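Local coordinates for protein soluble lytic transglycosylase B3 (Pseudomonas aeruginosa, PDB 5ANZ) that probably cleaves peptidoglycan as a lytic transglycosylase, taking part in turnover of the bacterial cell wall, and binds a calcium ion, at residues V156-S159 / L160-A164; G63-A66 / Q67-D70; G45-F48 / E49-R52; G384-A388 / N389-A393; A239-L242 / K243-W247. All blocks are in the same frame, centred on the assembly; numbering follows the deposited sequence.

Contact 1. Residues V156-S159 / L160-A164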
loop_
_atom_site.group_PDB
_atom_site.type_symbol
_atom_site.label_atom_id
_atom_site.label_comp_id
_atom_site.label_asym_id
_atom_site.label_seq_id
_atom_site.Cartn_x
_atom_site.Cartn_y
_atom_site.Cartn_z
ATOM N N VAL A 156 3.213 19.541 5.730
ATOM C CA VAL A 156 3.452 18.359 6.564
ATOM C C VAL A 156 3.517 18.729 8.037
ATOM O O VAL A 156 3.001 17.985 8.886
ATOM C CB VAL A 156 4.754 17.660 6.138
ATOM C CG1 VAL A 156 5.186 16.603 7.158
ATOM C CG2 VAL A 156 4.548 17.032 4.752
ATOM N N ILE A 157 4.122 19.881 8.347
ATOM C CA ILE A 157 4.214 20.281 9.762
ATOM C C ILE A 157 2.822 20.567 10.319
ATOM O O ILE A 157 2.474 20.143 11.425
ATOM C CB ILE A 157 5.114 21.502 9.962
ATOM C CG1 ILE A 157 6.522 21.205 9.442
ATOM C CG2 ILE A 157 5.117 21.919 11.443
ATOM C CD1 ILE A 157 7.248 20.063 10.142
ATOM N N ARG A 158 2.006 21.262 9.541
ATOM C CA ARG A 158 0.655 21.573 9.987
ATOM C C ARG A 158 -0.166 20.302 10.181
ATOM O O ARG A 158 -0.863 20.141 11.184
ATOM C CB ARG A 158 -0.055 22.487 8.994
ATOM C CG ARG A 158 -1.399 22.955 9.533
ATOM C CD ARG A 158 -2.127 23.865 8.549
ATOM N NE ARG A 158 -3.368 24.366 9.136
ATOM C CZ ARG A 158 -4.238 25.138 8.496
ATOM N NH1 ARG A 158 -4.003 25.504 7.237
ATOM N NH2 ARG A 158 -5.349 25.538 9.109
ATOM N N SER A 159 -0.075 19.389 9.225
ATOM C CA SER A 159 -0.884 18.177 9.296
ATOM C C SER A 159 -0.480 17.306 10.483
ATOM O O SER A 159 -1.343 16.852 11.247
ATOM C CB SER A 159 -0.773 17.381 7.995
ATOM O OG SER A 159 -1.258 18.157 6.910
ATOM N N LEU A 160 0.820 17.088 10.662
ATOM C CA LEU A 160 1.270 16.248 11.775
ATOM C C LEU A 160 1.062 16.911 13.140
ATOM O O LEU A 160 0.778 16.219 14.123
ATOM C CB LEU A 160 2.733 15.852 11.601
ATOM C CG LEU A 160 2.976 14.877 10.433
ATOM C CD1 LEU A 160 4.470 14.663 10.215
ATOM C CD2 LEU A 160 2.262 13.553 10.669
ATOM N N ALA A 161 1.197 18.237 13.217
ATOM C CA ALA A 161 0.901 18.942 14.465
ATOM C C ALA A 161 -0.572 18.821 14.817
ATOM O O ALA A 161 -0.934 18.658 15.990
ATOM C CB ALA A 161 1.304 20.423 14.352
ATOM N N THR A 162 -1.425 18.901 13.800
ATOM C CA THR A 162 -2.854 18.738 14.004
ATOM C C THR A 162 -3.139 17.366 14.622
ATOM O O THR A 162 -3.814 17.272 15.642
ATOM C CB THR A 162 -3.640 18.889 12.689
ATOM O OG1 THR A 162 -3.494 20.239 12.213
ATOM C CG2 THR A 162 -5.116 18.596 12.925
ATOM N N LEU A 163 -2.597 16.313 14.010
ATOM C CA LEU A 163 -2.806 14.951 14.527
ATOM C C LEU A 163 -2.195 14.752 15.916
ATOM O O LEU A 163 -2.760 14.052 16.755
ATOM C CB LEU A 163 -2.223 13.931 13.553
ATOM C CG LEU A 163 -2.879 13.894 12.177
ATOM C CD1 LEU A 163 -2.132 12.928 11.283
ATOM C CD2 LEU A 163 -4.335 13.473 12.294
ATOM N N ALA A 164 -1.035 15.359 16.158
ATOM C CA ALA A 164 -0.419 15.280 17.482
ATOM C C ALA A 164 -1.312 15.934 18.534
ATOM O O ALA A 164 -1.501 15.409 19.640
ATOM C CB ALA A 164 0.959 15.934 17.468
#
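The flat carbonyl group of R158 is met on both of its faces by T162: the backbone N comes in from one and the hydroxyl OG1 from the other. T162 N makes the ordinary helical bond to R158 O over 2.9 Å. The threonine's first torsion (chi1 -65°) sets OG1 beside its own backbone N and so adds a second bond, OG1 to R158 O over 2.8 Å, standing 34° off the carbonyl plane. This is a textbook example of a helical hydroxyl turned back onto the carbonyl four residues earlier; here OG1 also accepts from D79 N.

Two residues earlier along the same helix, V156 and L160 lie side by side and point the same way, with V156 CG1 3.7 Å from L160 CD1. L160 N closes the turn onto V156 O at 3.0 Å. The arginine itself runs outward, its NE and NH2 bonded to the carbonyls of Q77 and P78.

The helix is enclosed on several sides: S159, T162 and L163 touch helix 80-87, I157, L160 and L163 touch helix 170-186, A161 and A164 meet helix 48-61, and the backbone of V156 pairs with M194.

Contact 2. Residues G63-A66 / Q67-D70; sequences GIDA and QTFD
T68 grips D65 with two donors, just past Q67, whose extended chain leads away from the turn. T68 OG1 donates to D65 OD1 at 2.5 Å, a very short bond, and its backbone N donates to that same OD1 over a longer 3.3 Å, coming from above the carboxylate plane. D65 can offer the oxygen because its CG stands between its own N and carbonyl carbon (chi1 55°), folding the carboxylate back over the start of the helix. The methyl of T68 is used differently: the T68 and I64 side chains cross at about a right angle, with T68 CG2 4.1 Å from I64 CG2.

F69 N reaches D65 O in a nearly straight bond of 3.1 Å, while F69 CB lies 4.2 Å from I64 CG2. The phenyl ring leads off toward helix 48-61 and stacks with F73. D70 closes the walk, its N bonded to A66 O at 3.0 Å and its carboxylate drawn to R56 in a salt bridge.

Together these features make a classic helix start. Helix 48-61 is linked to helix 66-73 by a Schellman motif at G63, followed at once by the N-cap D65 and by a hydrophobic staple between I64 and F69, on either side of that cap in sequence.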
loop_
_atom_site.group_PDB
_atom_site.type_symbol
_atom_site.label_atom_id
_atom_site.label_comp_id
_atom_site.label_asym_id
_atom_site.label_seq_id
_atom_site.Cartn_x
_atom_site.Cartn_y
_atom_site.Cartn_z
ATOM N N GLY A 63 16.899 17.819 19.806
ATOM C CA GLY A 63 17.933 18.296 18.902
ATOM C C GLY A 63 17.506 19.333 17.874
ATOM O O GLY A 63 18.333 19.826 17.110
ATOM N N ILE A 64 16.222 19.669 17.839
ATOM C CA ILE A 64 15.757 20.732 16.954
ATOM C C ILE A 64 16.113 22.105 17.528
ATOM O O ILE A 64 15.959 22.342 18.731
ATOM C CB ILE A 64 14.238 20.660 16.721
ATOM C CG1 ILE A 64 13.847 19.281 16.180
ATOM C CG2 ILE A 64 13.788 21.774 15.783
ATOM C CD1 ILE A 64 14.665 18.847 14.987
ATOM N N ASP A 65 16.588 23.008 16.676
ATOM C CA ASP A 65 16.953 24.338 17.148
ATOM C C ASP A 65 15.831 25.351 16.928
ATOM O O ASP A 65 14.933 25.158 16.106
ATOM C CB ASP A 65 18.255 24.820 16.498
ATOM C CG ASP A 65 18.215 24.794 14.984
ATOM O OD1 ASP A 65 17.112 24.817 14.404
ATOM O OD2 ASP A 65 19.305 24.766 14.370
ATOM N N ALA A 66 15.904 26.439 17.685
ATOM C CA ALA A 66 14.820 27.403 17.786
ATOM C C ALA A 66 14.390 28.002 16.450
ATOM O O ALA A 66 13.196 28.105 16.179
ATOM C CB ALA A 66 15.217 28.506 18.740
ATOM N N GLN A 67 15.352 28.420 15.631
ATOM C CA GLN A 67 15.023 29.015 14.342
ATOM C C GLN A 67 14.213 28.046 13.495
ATOM O O GLN A 67 13.228 28.434 12.864
ATOM C CB GLN A 67 16.283 29.432 13.582
ATOM C CG GLN A 67 15.984 30.077 12.229
ATOM C CD GLN A 67 17.228 30.313 11.387
ATOM O OE1 GLN A 67 17.802 31.403 11.397
ATOM N NE2 GLN A 67 17.645 29.290 10.649
ATOM N N THR A 68 14.624 26.781 13.491
ATOM C CA THR A 68 13.946 25.759 12.690
ATOM C C THR A 68 12.507 25.561 13.144
ATOM O O THR A 68 11.578 25.515 12.327
ATOM C CB THR A 68 14.681 24.409 12.764
ATOM O OG1 THR A 68 15.996 24.554 12.217
ATOM C CG2 THR A 68 13.918 23.318 11.983
ATOM N N PHE A 69 12.326 25.429 14.452
ATOM C CA PHE A 69 11.004 25.202 15.013
ATOM C C PHE A 69 10.068 26.378 14.713
ATOM O O PHE A 69 8.953 26.185 14.226
ATOM C CB PHE A 69 11.097 24.973 16.528
ATOM C CG PHE A 69 9.799 24.559 17.152
ATOM C CD1 PHE A 69 8.837 25.503 17.478
ATOM C CD2 PHE A 69 9.525 23.219 17.389
ATOM C CE1 PHE A 69 7.631 25.120 18.034
ATOM C CE2 PHE A 69 8.323 22.832 17.952
ATOM C CZ PHE A 69 7.373 23.785 18.276
ATOM N N ASP A 70 10.528 27.595 15.005
ATOM C CA ASP A 70 9.684 28.770 14.825
ATOM C C ASP A 70 9.374 29.015 13.349
ATOM O O ASP A 70 8.259 29.394 12.996
ATOM C CB ASP A 70 10.347 29.998 15.452
ATOM C CG ASP A 70 10.551 29.842 16.956
ATOM O OD1 ASP A 70 9.861 29.000 17.576
ATOM O OD2 ASP A 70 11.404 30.560 17.519
#

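Contact 3. Residues G45-F48 / E49-R52; sequences GQSF and EQWR
Q50 OE1 is held by two successive backbone N-H groups of the chain that precedes its helix. S47 N donates to it at 3.0 Å in an almost linear bond (176°), though from above the amide plane, and Q46 N adds a weak bond. In return Q50 N donates to S47 OG over 3.0 Å, which completes a capping box at the start of helix 48-61. Both side chains are shaped for the exchange: S47 OG sits between its own backbone N and carbonyl carbon (chi1 88°), above the first turn, while Q50 stretches out beyond CG until its amide reaches back past the N-cap. S47 OG takes up the first-turn N-H of Q50, the amide oxygen takes up the N-H of the N-cap itself, and the glutamine amide is held in place. Beside it, G45 lies close against the turn, its CA 3.7 Å from Q50 CB.

A second, apolar layer is made by F48 and W51, which run side by side in the same direction. Their planes are inclined by 28° but slid apart, with F48 and the six-membered ring of W51 5.3 Å apart between centroids, so overlap is slight. F48 also meets Y165 edge-to-face, and W51 touches F73, which ties the new helix to helices 156-166 and 66-73. E49, bent at its second torsion, curls its carboxylate back beside the helix start. The helical bonding then takes over: W51 N donates to S47 O, and R52 N to F48 O at 2.7 Å, an oxygen that also lies in the plane of the indole at its edge.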
loop_
_atom_site.group_PDB
_atom_site.type_symbol
_atom_site.label_atom_id
_atom_site.label_comp_id
_atom_site.label_asym_id
_atom_site.label_seq_id
_atom_site.Cartn_x
_atom_site.Cartn_y
_atom_site.Cartn_z
ATOM N N GLY A 45 -1.174 20.291 25.697
ATOM C CA GLY A 45 -1.935 21.443 26.145
ATOM C C GLY A 45 -3.361 21.402 25.632
ATOM O O GLY A 45 -3.643 20.741 24.630
ATOM N N GLN A 46 -4.260 22.106 26.316
ATOM C CA GLN A 46 -5.663 22.126 25.925
ATOM C C GLN A 46 -5.869 23.023 24.708
ATOM O O GLN A 46 -6.596 22.658 23.786
ATOM C CB GLN A 46 -6.553 22.580 27.084
ATOM C CG GLN A 46 -8.033 22.595 26.746
ATOM C CD GLN A 46 -8.919 22.566 27.978
ATOM O OE1 GLN A 46 -8.782 21.692 28.835
ATOM N NE2 GLN A 46 -9.836 23.526 28.072
ATOM N N SER A 47 -5.236 24.194 24.704
ATOM C CA SER A 47 -5.232 25.026 23.504
ATOM C C SER A 47 -4.096 24.571 22.588
ATOM O O SER A 47 -3.151 23.932 23.050
ATOM C CB SER A 47 -5.077 26.503 23.861
ATOM O OG SER A 47 -3.710 26.854 23.953
ATOM N N PHE A 48 -4.183 24.883 21.297
ATOM C CA PHE A 48 -3.129 24.478 20.360
ATOM C C PHE A 48 -1.799 25.145 20.709
ATOM O O PHE A 48 -0.742 24.520 20.644
ATOM C CB PHE A 48 -3.507 24.809 18.913
ATOM C CG PHE A 48 -2.442 24.444 17.915
ATOM C CD1 PHE A 48 -2.220 23.122 17.575
ATOM C CD2 PHE A 48 -1.652 25.421 17.329
ATOM C CE1 PHE A 48 -1.239 22.772 16.660
ATOM C CE2 PHE A 48 -0.667 25.080 16.411
ATOM C CZ PHE A 48 -0.461 23.749 16.075
ATOM N N GLU A 49 -1.857 26.423 21.070
ATOM C CA GLU A 49 -0.657 27.146 21.462
ATOM C C GLU A 49 -0.028 26.510 22.697
ATOM O O GLU A 49 1.194 26.386 22.787
ATOM C CB GLU A 49 -0.969 28.621 21.729
ATOM C CG GLU A 49 -1.392 29.408 20.494
ATOM C CD GLU A 49 -2.789 29.055 20.015
ATOM O OE1 GLU A 49 -3.466 28.243 20.681
ATOM O OE2 GLU A 49 -3.212 29.592 18.969
ATOM N N GLN A 50 -0.863 26.113 23.652
ATOM C CA GLN A 50 -0.370 25.411 24.831
ATOM C C GLN A 50 0.288 24.099 24.419
ATOM O O GLN A 50 1.393 23.786 24.860
ATOM C CB GLN A 50 -1.501 25.154 25.832
ATOM C CG GLN A 50 -1.815 26.343 26.742
ATOM C CD GLN A 50 -3.140 26.186 27.466
ATOM O OE1 GLN A 50 -3.885 25.235 27.224
ATOM N NE2 GLN A 50 -3.442 27.122 28.362
ATOM N N TRP A 51 -0.381 23.332 23.565
ATOM C CA TRP A 51 0.213 22.087 23.111
ATOM C C TRP A 51 1.535 22.373 22.394
ATOM O O TRP A 51 2.521 21.667 22.597
ATOM C CB TRP A 51 -0.730 21.302 22.186
ATOM C CG TRP A 51 0.041 20.250 21.456
ATOM C CD1 TRP A 51 0.285 18.971 21.870
ATOM C CD2 TRP A 51 0.730 20.409 20.211
ATOM N NE1 TRP A 51 1.076 18.322 20.944
ATOM C CE2 TRP A 51 1.364 19.186 19.922
ATOM C CE3 TRP A 51 0.877 21.471 19.316
ATOM C CZ2 TRP A 51 2.122 18.993 18.766
ATOM C CZ3 TRP A 51 1.631 21.275 18.164
ATOM C CH2 TRP A 51 2.246 20.050 17.905
ATOM N N ARG A 52 1.557 23.415 21.565
ATOM C CA ARG A 52 2.743 23.728 20.765
ATOM C C ARG A 52 3.933 24.155 21.628
ATOM O O ARG A 52 5.063 23.718 21.398
ATOM C CB ARG A 52 2.426 24.829 19.751
ATOM C CG ARG A 52 3.599 25.213 18.886
ATOM C CD ARG A 52 3.305 26.501 18.166
ATOM N NE ARG A 52 3.158 27.589 19.126
ATOM C CZ ARG A 52 2.423 28.675 18.929
ATOM N NH1 ARG A 52 1.763 28.834 17.793
ATOM N NH2 ARG A 52 2.352 29.599 19.874
#

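Contact 4. Residues G384-A388 / N389-A393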
loop_
_atom_site.group_PDB
_atom_site.type_symbol
_atom_site.label_atom_id
_atom_site.label_comp_id
_atom_site.label_asym_id
_atom_site.label_seq_id
_atom_site.Cartn_x
_atom_site.Cartn_y
_atom_site.Cartn_z
ATOM N N GLY A 384 -14.594 -4.901 12.521
ATOM C CA GLY A 384 -14.948 -4.579 11.152
ATOM C C GLY A 384 -13.807 -4.798 10.175
ATOM O O GLY A 384 -13.921 -4.471 8.993
ATOM N N ILE A 385 -12.703 -5.353 10.662
ATOM C CA ILE A 385 -11.561 -5.633 9.798
ATOM C C ILE A 385 -11.468 -7.111 9.440
ATOM O O ILE A 385 -11.284 -7.963 10.314
ATOM C CB ILE A 385 -10.248 -5.198 10.454
ATOM C CG1 ILE A 385 -10.239 -3.680 10.648
ATOM C CG2 ILE A 385 -9.059 -5.654 9.611
ATOM C CD1 ILE A 385 -9.023 -3.169 11.383
ATOM N N ILE A 386 -11.594 -7.410 8.152
ATOM C CA ILE A 386 -11.510 -8.791 7.694
ATOM C C ILE A 386 -10.058 -9.230 7.595
ATOM O O ILE A 386 -9.461 -9.172 6.522
ATOM C CB ILE A 386 -12.177 -8.998 6.321
ATOM C CG1 ILE A 386 -13.581 -8.396 6.299
ATOM C CG2 ILE A 386 -12.199 -10.484 5.962
ATOM C CD1 ILE A 386 -14.456 -8.820 7.458
ATOM N N GLY A 387 -9.496 -9.669 8.716
ATOM C CA GLY A 387 -8.128 -10.153 8.740
ATOM C C GLY A 387 -8.064 -11.668 8.784
ATOM O O GLY A 387 -9.058 -12.354 8.537
ATOM N N ALA A 388 -6.885 -12.190 9.108
ATOM C CA ALA A 388 -6.657 -13.631 9.117
ATOM C C ALA A 388 -7.658 -14.381 9.996
ATOM O O ALA A 388 -8.164 -15.437 9.608
ATOM C CB ALA A 388 -5.244 -13.929 9.570
ATOM N N ASN A 389 -7.926 -13.851 11.183
ATOM C CA ASN A 389 -8.837 -14.512 12.112
ATOM C C ASN A 389 -10.251 -14.578 11.558
ATOM O O ASN A 389 -10.932 -15.595 11.670
ATOM C CB ASN A 389 -8.846 -13.795 13.462
ATOM C CG ASN A 389 -7.495 -13.819 14.143
ATOM O OD1 ASN A 389 -6.713 -14.755 13.968
ATOM N ND2 ASN A 389 -7.213 -12.787 14.931
ATOM N N THR A 390 -10.700 -13.481 10.965
ATOM C CA THR A 390 -12.038 -13.455 10.403
ATOM C C THR A 390 -12.133 -14.375 9.187
ATOM O O THR A 390 -13.140 -15.046 8.993
ATOM C CB THR A 390 -12.454 -12.029 10.017
ATOM O OG1 THR A 390 -12.436 -11.203 11.189
ATOM C CG2 THR A 390 -13.849 -12.032 9.439
ATOM N N ARG A 391 -11.081 -14.427 8.379
ATOM C CA ARG A 391 -11.099 -15.288 7.207
ATOM C C ARG A 391 -11.198 -16.749 7.636
ATOM O O ARG A 391 -11.870 -17.558 6.995
ATOM C CB ARG A 391 -9.854 -15.052 6.335
ATOM C CG ARG A 391 -9.900 -13.722 5.589
ATOM C CD ARG A 391 -8.841 -13.636 4.502
ATOM N NE ARG A 391 -7.492 -13.701 5.057
ATOM C CZ ARG A 391 -6.797 -12.642 5.455
ATOM N NH1 ARG A 391 -7.318 -11.423 5.360
ATOM N NH2 ARG A 391 -5.575 -12.802 5.948
ATOM N N LYS A 392 -10.542 -17.072 8.741
ATOM C CA LYS A 392 -10.603 -18.413 9.302
ATOM C C LYS A 392 -12.047 -18.773 9.650
ATOM O O LYS A 392 -12.542 -19.859 9.325
ATOM C CB LYS A 392 -9.708 -18.499 10.540
ATOM C CG LYS A 392 -9.298 -19.897 10.932
ATOM C CD LYS A 392 -8.286 -19.857 12.069
ATOM C CE LYS A 392 -7.821 -21.255 12.436
ATOM N NZ LYS A 392 -7.144 -21.930 11.291
ATOM N N ALA A 393 -12.722 -17.837 10.311
ATOM C CA ALA A 393 -14.102 -18.023 10.723
ATOM C C ALA A 393 -15.005 -18.110 9.512
ATOM O O ALA A 393 -15.936 -18.910 9.468
ATOM C CB ALA A 393 -14.536 -16.886 11.619
#
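Among the flat groups, the R391 guanidinium lies over the G387-A388 peptide, offset so that the peptide sits toward the rim of the group: G387 C and A388 N are off the same face, A388 N 3.3 Å from the guanidinium plane. The arginine reaches this place by bending at its third torsion (chi3 -63°), which folds its end back over the helix start.

Apolar contacts come from I386. Its CD1 meets T390 CG2 at 3.8 Å, the two side chains crossing at about a right angle, and its CG2 lies 4.0 Å from R391 CG.

Hydrogen bonds within the turn are made by the backbone. R391 N donates to G387 O at 2.9 Å and K392 N to A388 O at 3.0 Å, starting the helix from G387, an N-cap that has no side chain to lend. Before it, I386 is the centre of an inverse gamma turn closed by a weak bond.

The polar ends have partners beyond the turn: T390 OG1 accepts from Q369 NE2, and R391 NE forms a salt bridge with E269, linking this putative peptidoglycan-binding domain to the transglycosylase domain. Helix 362-374 lies alongside, touched by I386 through R365 and by A393 through L372, so this loop joins helices 362-374 and 388-401.

Contact 5. Residues A239-L242 / K243-W247; sequences ANYL and KASGW
A first torsion of -63° brings S245 OG onto Y241 O, which S245 N already meets. OG donates over 2.8 Å and N over 3.0 Å, from opposite faces of the carbonyl plane, OG standing 36° out of it. The tyrosine ring, swung to the far side from its backbone N (chi1 -173°), passes close to the same hydroxyl, with Y241 CE1 3.6 Å from S245 OG.

At the next carbonyl the helix ends in a Schellman motif. W247 N reaches back to L242 O at 3.1 Å, and inside that loop G246 N bonds to K243 O at 3.0 Å. G246 has the positive phi needed to reverse the chain. Its turn brings W247 CB toward L242 CB, while W247 NE1 is held by D133.

Y241 OH bonds to K325 O, and its ring meets Y215 and Y326 edge-to-face and touches T211. T211 and Y326 bind N-acetyl-D-glucosamine in this protein, so Y241 is placed as a second-shell neighbour of that site.

The chemistry is that of a helix end whose last carbonyls stay paired: Y241 O takes the serine hydroxyl in addition to its helical N-H, while L242 O is met by W247 N of the reversing chain.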
loop_
_atom_site.group_PDB
_atom_site.type_symbol
_atom_site.label_atom_id
_atom_site.label_comp_id
_atom_site.label_asym_id
_atom_site.label_seq_id
_atom_site.Cartn_x
_atom_site.Cartn_y
_atom_site.Cartn_z
ATOM N N ALA A 239 13.628 3.328 -5.193
ATOM C CA ALA A 239 14.374 2.107 -5.478
ATOM C C ALA A 239 15.085 1.604 -4.231
ATOM O O ALA A 239 15.114 0.410 -3.956
ATOM C CB ALA A 239 15.388 2.351 -6.601
ATOM N N ASN A 240 15.680 2.526 -3.487
ATOM C CA ASN A 240 16.375 2.163 -2.257
ATOM C C ASN A 240 15.424 1.465 -1.263
ATOM O O ASN A 240 15.779 0.473 -0.610
ATOM C CB ASN A 240 16.988 3.424 -1.634
ATOM C CG ASN A 240 17.907 3.106 -0.493
ATOM O OD1 ASN A 240 18.760 2.241 -0.604
ATOM N ND2 ASN A 240 17.738 3.801 0.620
ATOM N N TYR A 241 14.208 1.980 -1.153
ATOM C CA TYR A 241 13.209 1.413 -0.247
ATOM C C TYR A 241 12.741 0.038 -0.757
ATOM O O TYR A 241 12.617 -0.915 0.024
ATOM C CB TYR A 241 12.021 2.380 -0.085
ATOM C CG TYR A 241 10.995 1.963 0.960
ATOM C CD1 TYR A 241 9.973 1.079 0.653
ATOM C CD2 TYR A 241 11.052 2.468 2.251
ATOM C CE1 TYR A 241 9.038 0.708 1.605
ATOM C CE2 TYR A 241 10.127 2.098 3.206
ATOM C CZ TYR A 241 9.122 1.225 2.879
ATOM O OH TYR A 241 8.195 0.868 3.834
ATOM N N LEU A 242 12.509 -0.084 -2.063
ATOM C CA LEU A 242 12.149 -1.400 -2.601
ATOM C C LEU A 242 13.259 -2.425 -2.390
ATOM O O LEU A 242 12.990 -3.600 -2.102
ATOM C CB LEU A 242 11.814 -1.309 -4.096
ATOM C CG LEU A 242 10.454 -0.680 -4.396
ATOM C CD1 LEU A 242 10.337 -0.442 -5.916
ATOM C CD2 LEU A 242 9.274 -1.554 -3.888
ATOM N N LYS A 243 14.509 -1.999 -2.546
ATOM C CA LYS A 243 15.612 -2.929 -2.406
ATOM C C LYS A 243 15.722 -3.353 -0.945
ATOM O O LYS A 243 15.936 -4.538 -0.661
ATOM C CB LYS A 243 16.932 -2.315 -2.908
ATOM C CG LYS A 243 18.158 -3.239 -2.825
ATOM C CD LYS A 243 18.022 -4.445 -3.792
ATOM C CE LYS A 243 19.224 -5.404 -3.679
ATOM N NZ LYS A 243 20.499 -4.830 -4.216
ATOM N N ALA A 244 15.569 -2.395 -0.027
ATOM C CA ALA A 244 15.619 -2.705 1.410
ATOM C C ALA A 244 14.485 -3.655 1.786
ATOM O O ALA A 244 14.608 -4.443 2.731
ATOM C CB ALA A 244 15.534 -1.427 2.244
ATOM N N SER A 245 13.391 -3.580 1.029
ATOM C CA SER A 245 12.198 -4.395 1.259
ATOM C C SER A 245 12.283 -5.762 0.598
ATOM O O SER A 245 11.340 -6.554 0.708
ATOM C CB SER A 245 10.942 -3.666 0.747
ATOM O OG SER A 245 10.713 -2.449 1.459
ATOM N N GLY A 246 13.395 -6.032 -0.093
ATOM C CA GLY A 246 13.696 -7.373 -0.584
ATOM C C GLY A 246 13.597 -7.597 -2.089
ATOM O O GLY A 246 13.680 -8.739 -2.556
ATOM N N TRP A 247 13.442 -6.526 -2.863
ATOM C CA TRP A 247 13.353 -6.669 -4.318
ATOM C C TRP A 247 14.468 -7.478 -4.940
ATOM O O TRP A 247 15.661 -7.235 -4.692
ATOM C CB TRP A 247 13.352 -5.284 -4.999
ATOM C CG TRP A 247 12.830 -5.366 -6.408
ATOM C CD1 TRP A 247 13.559 -5.500 -7.565
ATOM C CD2 TRP A 247 11.460 -5.350 -6.796
ATOM N NE1 TRP A 247 12.707 -5.559 -8.653
ATOM C CE2 TRP A 247 11.413 -5.469 -8.202
ATOM C CE3 TRP A 247 10.255 -5.252 -6.090
ATOM C CZ2 TRP A 247 10.216 -5.493 -8.910
ATOM C CZ3 TRP A 247 9.068 -5.262 -6.793
ATOM C CH2 TRP A 247 9.056 -5.389 -8.192
#

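Overall arrangement
Read from the N terminus, the five contacts follow one another as 45-52, 63-70, 156-164, 239-247 and 384-393, with none nested or crossed. Contacts 3, 2 and 4 close helix starts and contact 5 a helix end; contact 1 is a plain run of helix. In space the first three group together. W51 of contact 3 packs on A161 and A164 of contact 1, and F69 of contact 2 meets R52 of contact 3, so helix 48-61 packs against both 156-166 and 66-73. Contact 5 stands apart, its centre about 28 Å from that of contact 1, and contact 4 belongs to the putative peptidoglycan-binding domain.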